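Rhamnonate dehydratase (Gibberella zeae PH-1, PDB 3FXG) catalyses the magnesium-dependent dehydration of rhamnonate, a sugar acid, to a 2-keto-3-deoxy acid, as a member of the enolase superfamily. Local coordinates at the interface of chains A and B and the interface of chains A and C. Sequence-based numbering; all coordinates share one arbitrary frame. Chains: chain A/B/C, Rhamnonate dehydratase.

Contact 1: the interface of chains A and B. Residues chain A 119, 121-122; chain B 45, 59, 84, 224-225, 276, 278.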
loop_
_atom_site.group_PDB
_atom_site.type_symbol
_atom_site.label_atom_id
_atom_site.label_comp_id
_atom_site.label_asym_id
_atom_site.label_seq_id
_atom_site.Cartn_x
_atom_site.Cartn_y
_atom_site.Cartn_z
ATOM N N ALA A 119 -7.324 -23.366 -25.917
ATOM C CA ALA A 119 -6.662 -23.874 -27.116
ATOM C C ALA A 119 -6.286 -22.749 -28.082
ATOM O O ALA A 119 -5.431 -22.930 -28.944
ATOM C CB ALA A 119 -7.555 -24.886 -27.820
HETATM N N MSE A 121 -5.430 -19.594 -26.889
HETATM C CA MSE A 121 -4.708 -18.571 -26.146
HETATM C C MSE A 121 -3.424 -18.118 -26.824
HETATM O O MSE A 121 -3.021 -16.966 -26.669
HETATM C CB MSE A 121 -4.366 -19.048 -24.733
HETATM C CG MSE A 121 -5.540 -19.104 -23.783
HETATM SE SE MSE A 121 -4.962 -18.853 -21.948
HETATM C CE MSE A 121 -3.433 -20.036 -21.944
ATOM N N PHE A 122 -2.781 -19.005 -27.579
ATOM C CA PHE A 122 -1.529 -18.631 -28.223
ATOM C C PHE A 122 -1.694 -17.525 -29.260
ATOM O O PHE A 122 -0.715 -16.896 -29.656
ATOM C CB PHE A 122 -0.823 -19.864 -28.819
ATOM C CG PHE A 122 -1.495 -20.451 -30.028
ATOM C CD1 PHE A 122 -0.997 -20.199 -31.305
ATOM C CD2 PHE A 122 -2.597 -21.291 -29.893
ATOM C CE1 PHE A 122 -1.583 -20.781 -32.429
ATOM C CE2 PHE A 122 -3.193 -21.878 -31.009
ATOM C CZ PHE A 122 -2.685 -21.625 -32.279
ATOM N N PRO B 45 -1.802 -25.522 -22.112
ATOM C CA PRO B 45 -3.097 -25.125 -21.551
ATOM C C PRO B 45 -4.197 -26.161 -21.809
ATOM O O PRO B 45 -5.203 -26.193 -21.101
ATOM C CB PRO B 45 -3.383 -23.798 -22.256
ATOM C CG PRO B 45 -2.009 -23.225 -22.441
ATOM C CD PRO B 45 -1.232 -24.431 -22.926
ATOM N N TRP B 59 -4.910 -30.017 -30.541
ATOM C CA TRP B 59 -5.759 -28.902 -30.149
ATOM C C TRP B 59 -5.604 -27.682 -31.057
ATOM O O TRP B 59 -6.219 -26.644 -30.822
ATOM C CB TRP B 59 -5.545 -28.524 -28.677
ATOM C CG TRP B 59 -4.127 -28.332 -28.249
ATOM C CD1 TRP B 59 -3.311 -29.260 -27.667
ATOM C CD2 TRP B 59 -3.370 -27.121 -28.324
ATOM N NE1 TRP B 59 -2.090 -28.699 -27.367
ATOM C CE2 TRP B 59 -2.099 -27.387 -27.761
ATOM C CE3 TRP B 59 -3.641 -25.834 -28.811
ATOM C CZ2 TRP B 59 -1.098 -26.410 -27.672
ATOM C CZ3 TRP B 59 -2.646 -24.862 -28.721
ATOM C CH2 TRP B 59 -1.389 -25.157 -28.155
ATOM N N PHE B 84 3.369 -15.990 -38.324
ATOM C CA PHE B 84 2.269 -16.937 -38.320
ATOM C C PHE B 84 0.990 -16.121 -38.438
ATOM O O PHE B 84 0.973 -14.937 -38.104
ATOM C CB PHE B 84 2.275 -17.814 -37.052
ATOM C CG PHE B 84 1.587 -17.202 -35.853
ATOM C CD1 PHE B 84 0.832 -18.005 -35.000
ATOM C CD2 PHE B 84 1.706 -15.847 -35.557
ATOM C CE1 PHE B 84 0.204 -17.468 -33.871
ATOM C CE2 PHE B 84 1.081 -15.301 -34.432
ATOM C CZ PHE B 84 0.331 -16.113 -33.589
ATOM N N TYR B 224 5.273 -23.380 -21.075
ATOM C CA TYR B 224 4.251 -23.000 -22.054
ATOM C C TYR B 224 2.888 -22.621 -21.453
ATOM O O TYR B 224 1.875 -23.268 -21.736
ATOM C CB TYR B 224 4.069 -24.137 -23.076
ATOM C CG TYR B 224 3.350 -23.734 -24.352
ATOM C CD1 TYR B 224 3.896 -22.778 -25.214
ATOM C CD2 TYR B 224 2.119 -24.300 -24.694
ATOM C CE1 TYR B 224 3.235 -22.397 -26.386
ATOM C CE2 TYR B 224 1.449 -23.924 -25.865
ATOM C CZ TYR B 224 2.013 -22.973 -26.704
ATOM O OH TYR B 224 1.356 -22.590 -27.853
HETATM N N MSE B 225 2.888 -21.567 -20.634
HETATM C CA MSE B 225 1.691 -21.030 -19.971
HETATM C C MSE B 225 0.707 -22.084 -19.451
HETATM O O MSE B 225 -0.497 -21.837 -19.390
HETATM C CB MSE B 225 0.966 -20.055 -20.924
HETATM C CG MSE B 225 0.438 -20.669 -22.222
HETATM SE SE MSE B 225 -0.202 -19.384 -23.584
HETATM C CE MSE B 225 0.045 -20.506 -25.144
ATOM N N HIS B 276 3.620 -14.426 -25.168
ATOM C CA HIS B 276 2.218 -14.316 -25.546
ATOM C C HIS B 276 1.570 -13.038 -25.011
ATOM O O HIS B 276 0.371 -13.005 -24.730
ATOM C CB HIS B 276 1.432 -15.555 -25.092
ATOM C CG HIS B 276 1.849 -16.815 -25.790
ATOM N ND1 HIS B 276 2.721 -17.725 -25.231
ATOM C CD2 HIS B 276 1.551 -17.290 -27.023
ATOM C CE1 HIS B 276 2.944 -18.705 -26.089
ATOM N NE2 HIS B 276 2.246 -18.464 -27.185
ATOM N N TYR B 278 1.319 -8.653 -25.664
ATOM C CA TYR B 278 1.387 -7.733 -26.802
ATOM C C TYR B 278 1.345 -6.247 -26.452
ATOM O O TYR B 278 0.762 -5.851 -25.440
ATOM C CB TYR B 278 0.217 -8.027 -27.753
ATOM C CG TYR B 278 -0.037 -9.500 -27.983
ATOM C CD1 TYR B 278 0.400 -10.134 -29.146
ATOM C CD2 TYR B 278 -0.678 -10.271 -27.013
ATOM C CE1 TYR B 278 0.206 -11.507 -29.331
ATOM C CE2 TYR B 278 -0.872 -11.633 -27.188
ATOM C CZ TYR B 278 -0.427 -12.245 -28.341
ATOM O OH TYR B 278 -0.602 -13.603 -28.488
HETATM O O HOH W 1 -2.138 -14.543 -26.414
HETATM O O HOH W 2 0.840 -14.682 -30.524
#

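Contact 2: the interface of chains A and C. Residues chain A 149-151, 381-383; chain C 5-6.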
loop_
_atom_site.group_PDB
_atom_site.type_symbol
_atom_site.label_atom_id
_atom_site.label_comp_id
_atom_site.label_asym_id
_atom_site.label_seq_id
_atom_site.Cartn_x
_atom_site.Cartn_y
_atom_site.Cartn_z
ATOM N N ASN A 149 -37.250 -26.487 -25.491
ATOM C CA ASN A 149 -38.437 -25.676 -25.754
ATOM C C ASN A 149 -38.611 -24.610 -24.666
ATOM O O ASN A 149 -39.719 -24.379 -24.178
ATOM C CB ASN A 149 -39.691 -26.553 -25.815
ATOM C CG ASN A 149 -40.893 -25.806 -26.357
ATOM O OD1 ASN A 149 -42.036 -26.092 -25.992
ATOM N ND2 ASN A 149 -40.642 -24.848 -27.241
ATOM N N GLU A 150 -37.508 -23.967 -24.291
ATOM C CA GLU A 150 -37.532 -22.920 -23.271
ATOM C C GLU A 150 -36.704 -21.713 -23.708
ATOM O O GLU A 150 -35.761 -21.849 -24.487
ATOM C CB GLU A 150 -36.971 -23.448 -21.940
ATOM C CG GLU A 150 -37.828 -24.502 -21.246
ATOM C CD GLU A 150 -37.299 -24.880 -19.861
ATOM O OE1 GLU A 150 -37.223 -23.991 -18.982
ATOM O OE2 GLU A 150 -36.961 -26.069 -19.649
ATOM N N PRO A 151 -37.058 -20.511 -23.223
ATOM C CA PRO A 151 -36.294 -19.314 -23.591
ATOM C C PRO A 151 -34.964 -19.432 -22.860
ATOM O O PRO A 151 -34.901 -20.053 -21.801
ATOM C CB PRO A 151 -37.138 -18.167 -23.031
ATOM C CG PRO A 151 -38.526 -18.764 -22.890
ATOM C CD PRO A 151 -38.236 -20.157 -22.414
ATOM N N ASP A 381 -40.458 -14.816 -24.428
ATOM C CA ASP A 381 -40.951 -16.186 -24.340
ATOM C C ASP A 381 -41.075 -16.942 -25.656
ATOM O O ASP A 381 -42.172 -17.176 -26.162
ATOM C CB ASP A 381 -42.283 -16.233 -23.581
ATOM C CG ASP A 381 -42.100 -16.071 -22.079
ATOM O OD1 ASP A 381 -41.055 -16.513 -21.555
ATOM O OD2 ASP A 381 -42.998 -15.521 -21.416
ATOM N N LYS A 382 -39.924 -17.322 -26.195
ATOM C CA LYS A 382 -39.829 -18.092 -27.425
ATOM C C LYS A 382 -38.621 -19.002 -27.219
ATOM O O LYS A 382 -37.734 -18.687 -26.426
ATOM C CB LYS A 382 -39.610 -17.171 -28.629
ATOM C CG LYS A 382 -40.827 -16.324 -28.972
ATOM C CD LYS A 382 -40.561 -15.411 -30.151
ATOM C CE LYS A 382 -41.761 -14.520 -30.431
ATOM N NZ LYS A 382 -41.455 -13.468 -31.439
ATOM N N PRO A 383 -38.577 -20.151 -27.912
ATOM C CA PRO A 383 -37.459 -21.091 -27.775
ATOM C C PRO A 383 -36.089 -20.457 -28.036
ATOM O O PRO A 383 -35.926 -19.682 -28.977
ATOM C CB PRO A 383 -37.800 -22.176 -28.793
ATOM C CG PRO A 383 -39.304 -22.166 -28.792
ATOM C CD PRO A 383 -39.606 -20.693 -28.818
ATOM N N VAL C 5 -43.557 -21.876 -25.848
ATOM C CA VAL C 5 -42.605 -22.525 -24.955
ATOM C C VAL C 5 -43.228 -23.378 -23.853
ATOM O O VAL C 5 -44.440 -23.358 -23.626
ATOM C CB VAL C 5 -41.671 -21.483 -24.303
ATOM C CG1 VAL C 5 -40.816 -20.822 -25.369
ATOM C CG2 VAL C 5 -42.490 -20.439 -23.565
ATOM N N LYS C 6 -42.374 -24.123 -23.161
ATOM C CA LYS C 6 -42.812 -24.997 -22.084
ATOM C C LYS C 6 -43.559 -24.237 -20.996
ATOM O O LYS C 6 -43.157 -23.143 -20.596
ATOM C CB LYS C 6 -41.608 -25.708 -21.463
ATOM C CG LYS C 6 -41.983 -26.856 -20.541
ATOM C CD LYS C 6 -40.755 -27.538 -19.962
ATOM C CE LYS C 6 -41.136 -28.844 -19.270
ATOM N NZ LYS C 6 -42.238 -28.656 -18.284
#

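Contact 3: the interface of chains A and B. Residues chain A 59-61, 63, 84, 224-225; chain B 96, 119, 122-123.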
loop_
_atom_site.group_PDB
_atom_site.type_symbol
_atom_site.label_atom_id
_atom_site.label_comp_id
_atom_site.label_asym_id
_atom_site.label_seq_id
_atom_site.Cartn_x
_atom_site.Cartn_y
_atom_site.Cartn_z
ATOM N N TRP A 59 -11.287 4.620 -41.362
ATOM C CA TRP A 59 -10.223 3.853 -40.724
ATOM C C TRP A 59 -10.550 2.368 -40.561
ATOM O O TRP A 59 -9.738 1.603 -40.041
ATOM C CB TRP A 59 -9.809 4.468 -39.374
ATOM C CG TRP A 59 -10.916 4.774 -38.410
ATOM C CD1 TRP A 59 -11.556 5.971 -38.250
ATOM C CD2 TRP A 59 -11.473 3.886 -37.433
ATOM N NE1 TRP A 59 -12.472 5.885 -37.229
ATOM C CE2 TRP A 59 -12.445 4.617 -36.710
ATOM C CE3 TRP A 59 -11.248 2.546 -37.096
ATOM C CZ2 TRP A 59 -13.191 4.052 -35.670
ATOM C CZ3 TRP A 59 -11.993 1.980 -36.055
ATOM C CH2 TRP A 59 -12.952 2.736 -35.357
ATOM N N GLY A 60 -11.744 1.968 -40.994
ATOM C CA GLY A 60 -12.112 0.560 -40.950
ATOM C C GLY A 60 -13.030 -0.017 -39.888
ATOM O O GLY A 60 -13.010 -1.226 -39.672
ATOM N N ILE A 61 -13.851 0.801 -39.239
ATOM C CA ILE A 61 -14.736 0.267 -38.208
ATOM C C ILE A 61 -15.676 -0.817 -38.756
ATOM O O ILE A 61 -16.192 -1.647 -38.006
ATOM C CB ILE A 61 -15.583 1.388 -37.562
ATOM C CG1 ILE A 61 -16.146 0.906 -36.222
ATOM C CG2 ILE A 61 -16.728 1.786 -38.500
ATOM C CD1 ILE A 61 -16.806 2.003 -35.399
ATOM N N VAL A 63 -14.717 -2.942 -41.319
ATOM C CA VAL A 63 -13.902 -3.880 -42.086
ATOM C C VAL A 63 -14.221 -5.370 -41.951
ATOM O O VAL A 63 -14.064 -6.123 -42.911
ATOM C CB VAL A 63 -12.394 -3.672 -41.777
ATOM C CG1 VAL A 63 -12.069 -4.166 -40.371
ATOM C CG2 VAL A 63 -11.548 -4.390 -42.814
ATOM N N PHE A 84 -20.129 -9.992 -35.272
ATOM C CA PHE A 84 -19.241 -9.353 -36.228
ATOM C C PHE A 84 -17.998 -10.231 -36.294
ATOM O O PHE A 84 -17.674 -10.921 -35.331
ATOM C CB PHE A 84 -18.915 -7.914 -35.785
ATOM C CG PHE A 84 -17.704 -7.788 -34.898
ATOM C CD1 PHE A 84 -17.591 -8.521 -33.720
ATOM C CD2 PHE A 84 -16.683 -6.900 -35.231
ATOM C CE1 PHE A 84 -16.481 -8.370 -32.888
ATOM C CE2 PHE A 84 -15.570 -6.743 -34.404
ATOM C CZ PHE A 84 -15.470 -7.480 -33.229
ATOM N N TYR A 224 -16.058 6.459 -26.756
ATOM C CA TYR A 224 -15.445 5.451 -27.624
ATOM C C TYR A 224 -13.914 5.335 -27.511
ATOM O O TYR A 224 -13.195 5.539 -28.493
ATOM C CB TYR A 224 -15.849 5.730 -29.085
ATOM C CG TYR A 224 -15.644 4.564 -30.037
ATOM C CD1 TYR A 224 -16.351 3.370 -29.875
ATOM C CD2 TYR A 224 -14.727 4.648 -31.086
ATOM C CE1 TYR A 224 -16.147 2.282 -30.738
ATOM C CE2 TYR A 224 -14.515 3.569 -31.950
ATOM C CZ TYR A 224 -15.225 2.391 -31.769
ATOM O OH TYR A 224 -14.993 1.318 -32.603
HETATM N N MSE A 225 -13.439 4.990 -26.313
HETATM C CA MSE A 225 -12.013 4.812 -26.007
HETATM C C MSE A 225 -11.071 5.829 -26.664
HETATM O O MSE A 225 -9.914 5.524 -26.957
HETATM C CB MSE A 225 -11.582 3.371 -26.367
HETATM C CG MSE A 225 -11.759 2.960 -27.829
HETATM SE SE MSE A 225 -11.582 1.023 -28.199
HETATM C CE MSE A 225 -12.679 0.958 -29.790
ATOM N N HIS B 96 -7.997 -4.440 -44.166
ATOM C CA HIS B 96 -7.881 -3.351 -43.207
ATOM C C HIS B 96 -6.637 -2.467 -43.251
ATOM O O HIS B 96 -6.744 -1.247 -43.368
ATOM C CB HIS B 96 -8.035 -3.904 -41.784
ATOM C CG HIS B 96 -8.348 -2.859 -40.756
ATOM N ND1 HIS B 96 -8.462 -3.148 -39.414
ATOM C CD2 HIS B 96 -8.588 -1.531 -40.877
ATOM C CE1 HIS B 96 -8.759 -2.045 -38.751
ATOM N NE2 HIS B 96 -8.841 -1.049 -39.616
ATOM N N ALA B 119 -6.464 1.881 -35.066
ATOM C CA ALA B 119 -7.588 1.649 -35.971
ATOM C C ALA B 119 -8.172 0.245 -35.810
ATOM O O ALA B 119 -9.327 0.008 -36.166
ATOM C CB ALA B 119 -7.148 1.871 -37.426
ATOM N N PHE B 122 -10.650 -1.857 -31.818
ATOM C CA PHE B 122 -11.965 -2.435 -31.552
ATOM C C PHE B 122 -12.052 -3.959 -31.655
ATOM O O PHE B 122 -12.993 -4.563 -31.135
ATOM C CB PHE B 122 -13.037 -1.766 -32.431
ATOM C CG PHE B 122 -12.989 -2.150 -33.886
ATOM C CD1 PHE B 122 -13.858 -3.115 -34.391
ATOM C CD2 PHE B 122 -12.123 -1.507 -34.763
ATOM C CE1 PHE B 122 -13.870 -3.429 -35.751
ATOM C CE2 PHE B 122 -12.124 -1.812 -36.120
ATOM C CZ PHE B 122 -13.003 -2.775 -36.618
ATOM N N TYR B 123 -11.077 -4.590 -32.304
ATOM C CA TYR B 123 -11.083 -6.046 -32.414
ATOM C C TYR B 123 -9.684 -6.616 -32.189
ATOM O O TYR B 123 -9.457 -7.809 -32.388
ATOM C CB TYR B 123 -11.610 -6.476 -33.791
ATOM C CG TYR B 123 -10.670 -6.220 -34.958
ATOM C CD1 TYR B 123 -9.743 -7.185 -35.358
ATOM C CD2 TYR B 123 -10.718 -5.022 -35.669
ATOM C CE1 TYR B 123 -8.890 -6.964 -36.437
ATOM C CE2 TYR B 123 -9.865 -4.790 -36.753
ATOM C CZ TYR B 123 -8.956 -5.765 -37.128
ATOM O OH TYR B 123 -8.103 -5.538 -38.187
#

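Contact 4: the interface of chains A and B. Residues chain A 126-127, 253-254, 276-278; chain B 122-126.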
loop_
_atom_site.group_PDB
_atom_site.type_symbol
_atom_site.label_atom_id
_atom_site.label_comp_id
_atom_site.label_asym_id
_atom_site.label_seq_id
_atom_site.Cartn_x
_atom_site.Cartn_y
_atom_site.Cartn_z
ATOM N N LYS A 126 -7.937 -12.133 -26.341
ATOM C CA LYS A 126 -8.743 -10.941 -26.549
ATOM C C LYS A 126 -8.981 -10.729 -28.039
ATOM O O LYS A 126 -8.312 -11.336 -28.874
ATOM C CB LYS A 126 -8.046 -9.716 -25.944
ATOM C CG LYS A 126 -7.801 -9.846 -24.434
ATOM C CD LYS A 126 -7.336 -8.549 -23.810
ATOM C CE LYS A 126 -6.889 -8.756 -22.362
ATOM N NZ LYS A 126 -7.969 -9.261 -21.462
ATOM N N GLY A 127 -9.959 -9.892 -28.367
ATOM C CA GLY A 127 -10.229 -9.589 -29.764
ATOM C C GLY A 127 -10.994 -10.597 -30.601
ATOM O O GLY A 127 -11.750 -11.423 -30.090
ATOM N N PRO A 253 -8.897 0.735 -23.904
ATOM C CA PRO A 253 -9.064 -0.470 -23.085
ATOM C C PRO A 253 -7.717 -0.953 -22.528
ATOM O O PRO A 253 -7.679 -1.773 -21.610
ATOM C CB PRO A 253 -9.678 -1.470 -24.063
ATOM C CG PRO A 253 -10.486 -0.589 -24.969
ATOM C CD PRO A 253 -9.538 0.565 -25.221
ATOM N N ASP A 254 -6.617 -0.449 -23.090
ATOM C CA ASP A 254 -5.275 -0.820 -22.630
ATOM C C ASP A 254 -4.877 -0.079 -21.357
ATOM O O ASP A 254 -3.850 -0.394 -20.764
ATOM C CB ASP A 254 -4.202 -0.490 -23.677
ATOM C CG ASP A 254 -4.192 -1.444 -24.852
ATOM O OD1 ASP A 254 -4.289 -2.672 -24.642
ATOM O OD2 ASP A 254 -4.063 -0.957 -25.994
ATOM N N HIS A 276 -14.914 -3.260 -24.942
ATOM C CA HIS A 276 -13.766 -3.783 -25.667
ATOM C C HIS A 276 -12.795 -4.552 -24.774
ATOM O O HIS A 276 -11.589 -4.561 -25.008
ATOM C CB HIS A 276 -13.052 -2.661 -26.417
ATOM C CG HIS A 276 -13.903 -2.019 -27.468
ATOM N ND1 HIS A 276 -14.557 -0.823 -27.267
ATOM C CD2 HIS A 276 -14.255 -2.439 -28.706
ATOM C CE1 HIS A 276 -15.277 -0.533 -28.337
ATOM N NE2 HIS A 276 -15.112 -1.497 -29.224
ATOM N N GLU A 277 -13.340 -5.198 -23.745
ATOM C CA GLU A 277 -12.554 -6.021 -22.827
ATOM C C GLU A 277 -13.068 -7.457 -23.012
ATOM O O GLU A 277 -14.212 -7.655 -23.420
ATOM C CB GLU A 277 -12.742 -5.547 -21.384
ATOM C CG GLU A 277 -11.828 -6.231 -20.378
ATOM C CD GLU A 277 -10.386 -6.319 -20.860
ATOM O OE1 GLU A 277 -10.079 -7.220 -21.672
ATOM O OE2 GLU A 277 -9.565 -5.479 -20.435
ATOM N N TYR A 278 -12.235 -8.451 -22.709
ATOM C CA TYR A 278 -12.610 -9.852 -22.921
ATOM C C TYR A 278 -12.214 -10.812 -21.800
ATOM O O TYR A 278 -11.226 -10.588 -21.103
ATOM C CB TYR A 278 -11.967 -10.356 -24.218
ATOM C CG TYR A 278 -12.018 -9.367 -25.364
ATOM C CD1 TYR A 278 -12.949 -9.504 -26.392
ATOM C CD2 TYR A 278 -11.148 -8.276 -25.404
ATOM C CE1 TYR A 278 -13.012 -8.577 -27.434
ATOM C CE2 TYR A 278 -11.206 -7.344 -26.436
ATOM C CZ TYR A 278 -12.139 -7.500 -27.446
ATOM O OH TYR A 278 -12.192 -6.573 -28.461
ATOM N N PHE B 122 -10.650 -1.857 -31.818
ATOM C CA PHE B 122 -11.965 -2.435 -31.552
ATOM C C PHE B 122 -12.052 -3.959 -31.655
ATOM O O PHE B 122 -12.993 -4.563 -31.135
ATOM C CB PHE B 122 -13.037 -1.766 -32.431
ATOM C CG PHE B 122 -12.989 -2.150 -33.886
ATOM C CD1 PHE B 122 -13.858 -3.115 -34.391
ATOM C CD2 PHE B 122 -12.123 -1.507 -34.763
ATOM C CE1 PHE B 122 -13.870 -3.429 -35.751
ATOM C CE2 PHE B 122 -12.124 -1.812 -36.120
ATOM C CZ PHE B 122 -13.003 -2.775 -36.618
ATOM N N TYR B 123 -11.077 -4.590 -32.304
ATOM C CA TYR B 123 -11.083 -6.046 -32.414
ATOM C C TYR B 123 -9.684 -6.616 -32.189
ATOM O O TYR B 123 -9.457 -7.809 -32.388
ATOM C CB TYR B 123 -11.610 -6.476 -33.791
ATOM C CG TYR B 123 -10.670 -6.220 -34.958
ATOM C CD1 TYR B 123 -9.743 -7.185 -35.358
ATOM C CD2 TYR B 123 -10.718 -5.022 -35.669
ATOM C CE1 TYR B 123 -8.890 -6.964 -36.437
ATOM C CE2 TYR B 123 -9.865 -4.790 -36.753
ATOM C CZ TYR B 123 -8.956 -5.765 -37.128
ATOM O OH TYR B 123 -8.103 -5.538 -38.187
ATOM N N GLY B 124 -8.757 -5.765 -31.756
ATOM C CA GLY B 124 -7.388 -6.208 -31.549
ATOM C C GLY B 124 -6.768 -6.020 -30.173
ATOM O O GLY B 124 -7.232 -6.602 -29.193
ATOM N N ARG B 125 -5.711 -5.208 -30.121
ATOM C CA ARG B 125 -4.945 -4.913 -28.904
ATOM C C ARG B 125 -4.023 -6.075 -28.558
ATOM O O ARG B 125 -2.905 -5.877 -28.077
ATOM C CB ARG B 125 -5.861 -4.593 -27.716
ATOM C CG ARG B 125 -6.663 -3.312 -27.908
ATOM C CD ARG B 125 -7.269 -2.796 -26.608
ATOM N NE ARG B 125 -8.171 -3.754 -25.976
ATOM C CZ ARG B 125 -7.909 -4.390 -24.838
ATOM N NH1 ARG B 125 -6.764 -4.175 -24.199
ATOM N NH2 ARG B 125 -8.800 -5.230 -24.328
ATOM N N LYS B 126 -4.494 -7.290 -28.806
ATOM C CA LYS B 126 -3.693 -8.474 -28.546
ATOM C C LYS B 126 -4.045 -9.557 -29.558
ATOM O O LYS B 126 -5.030 -9.438 -30.293
ATOM C CB LYS B 126 -3.934 -8.981 -27.115
ATOM C CG LYS B 126 -3.548 -7.965 -26.037
ATOM C CD LYS B 126 -3.682 -8.525 -24.636
ATOM C CE LYS B 126 -3.557 -7.417 -23.593
ATOM N NZ LYS B 126 -2.263 -6.679 -23.679
HETATM O O HOH W 3 -2.437 -4.599 -25.685
HETATM O O HOH W 4 -7.049 -5.523 -21.728
HETATM O O HOH W 5 -7.068 -11.109 -31.184
#

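Contact 1: the interface of chains A and B
The phenyl ring of A:Phe122 pushes into a pocket of chain B lined by B:Trp59, B:Phe84, B:Tyr224, B:Met225 and B:His276, and here the packing is close. Its CD2 meets the rim of the indole in the indole plane, 3.8 Å from B:Trp59 CZ3. On the opposite flank A:Phe122 CD1 comes beside the rim of B:Phe84, 3.9 Å from B:Phe84 CE1. Chi1 of 71° sets A:Phe122 CG between backbone N and carbonyl carbon and turns the ring in between B:Trp59 and B:Phe84; CB itself lies near B:Tyr224 OH and the B:His276 ring. Selenomethionine B:Met225 fills in beneath: its terminal CE lies over a face of both B:Tyr224 and B:His276 and is 3.8 Å from A:Phe122 CB. The second selenomethionine, A:Met121, bends at chi3 (-45°) to bring CE 3.5 Å from B:Pro45 CG and alongside the selenium of B:Met225. The other side of the loop is wetter. There B:Tyr278 OH stops 3.5 Å short of A:Phe122 O, and two waters in the phenol plane make the link instead. Each is 2.7 Å from B:Tyr278 OH; one continues to the carbonyl A:Met121 O, and the other lies 2.8 Å from A:Phe122 O.

Contact 2: the interface of chains A and C
The N-terminal tail of chain C, at C:Val5 and C:Lys6, lies against two loops of chain A: residues 149-151, which follow helix 128-148, and residues 381-383, which follow the 3-10 helix 378-380. C:Val5 makes the apolar contact. With chi1 at -65°, its CG1 branch is anti to the carbonyl carbon and points towards both loops. C:Val5 CG1 comes 3.6 Å from A:Lys382 CA and 3.7 Å from A:Pro383 CD, and A:Pro151 CG is 4.0 Å from it on another side. One residue on, the backbone N of C:Lys6 donates to A:Asn149 O at 2.9 Å, a fairly straight bond (163° at H) that probably helps to set the register of the tail. The carboxamide of A:Asn149 lies along the same stretch, its ND2 3.8 Å from C:Val5 CA. Beyond the bond, A:Glu150 and C:Lys6 run side by side and point the same way. Their charged ends stay apart, with A:Glu150 OE2 6.0 Å from C:Lys6 NZ. The A-C pairing belongs to the deposited assembly and may not be the biological one. In the fold, the tail leads into strand 11-19 of chain C, while its dock on chain A is the turn between helix 128-148 and the 3-10 helix 152-155, together with the loop after the 3-10 helix 378-380.

Contact 3: the interface of chains A and B
A:Trp59 O accepts a hydrogen bond from the imidazole NE2 of B:His96 at 2.8 Å, the donor lying in the carbonyl plane and the acceptor close to the ring plane. The other ring nitrogen is held from within chain B: B:His96 ND1 pairs with the phenol oxygen OH of B:Tyr123 at 2.7 Å, almost straight (175° at H). Pinned at both nitrogens, the imidazole has little freedom to flip, and if NE2 carries the proton, ND1 would probably accept from the hydroxyl. CG of B:His96 is anti to the backbone N (chi1 -162°), which carries the ring out from helix 86-101 to the partner. A:Val63 caps one face of it with CG1 and packs its other methyl, CG2, 3.7 Å from B:His96 CB. The tip of B:Phe122 is close by: CZ lies 3.8 Å from A:Ile61 CA and near the carbonyl of A:Gly60. B:Tyr123 meets that phenyl with its ring edge, CD2 lying over one face towards the rim; its CB is 4.0 Å from A:Phe84 CE2. A:Trp59 also lays its six-membered ring edge by B:Ala119. In the fold, loop 59-63 of chain A meets helix 86-101 and the end of helix 109-119 of chain B, while the loop that follows, with B:Phe122 and B:Tyr123, reaches the end of strand 78-84.

Contact 4: the interface of chains A and B
A:Lys126 and B:Lys126 run side by side through their aliphatic stems, pointing the same way, with the two CD atoms 3.7 Å apart; the two-fold relating the chains passes between them. Next to this pair A:Pro253 sets its CB over one face of the B:Arg125 guanidinium, 3.5 Å from CZ. The A:Tyr278 ring meets the same group edge on, nearly coplanar with it (18° apart). A bend at chi3 (-59°) of B:Arg125 swings the guanidinium in among its acceptors. B:Arg125 NH1 donates to A:Asp254 OD1 at 2.9 Å, with the acceptor in the guanidinium plane but the donor above the carboxylate plane, and the pair is also a salt bridge. B:Arg125 NH2 donates to the backbone carbonyl A:His276 O, again at 2.9 Å, and makes a looser salt bridge to A:Glu277 OE1. A water joins NH1 and NH2 to A:Glu277 OE2. That glutamate is itself held from chain A: A:Glu277 OE1 takes A:Lys126 NZ at 2.9 Å from above its plane and the A:Tyr278 backbone N on its anti lone pair. The two lysine ends diverge, and B:Lys126 NZ meets a water that also touches A:Asp254 OD1 and B:Arg125 O. At the far rim another water bridges the carbonyls A:Lys126 O and B:Lys126 O. The arginine probably braces the segment just after the magnesium ligand A:Glu275, and pairing of the chains may help to shape the active site.

Contacts 1, 3 and 4 belong to one two-fold interface between chains A and B. Contacts 1 and 3, about 24 Å apart between C-alpha centres, are largely twins with the chains exchanged: A:Phe122 enters chain B in one, B:Phe122 enters chain A in the other. By the same measure contact 4 lies about 16 Å from contact 1 and about 11 Å from contact 3, sharing B:Phe122 and B:Tyr123 with the latter. The Phe122 loop thus serves several patches, near segments following the magnesium ligands Asp222 and Glu275. Contact 2, its centre about 34 to 39 Å from theirs, joins chains A and C. Two such two-fold interfaces could together build the deposited eight-chain assembly.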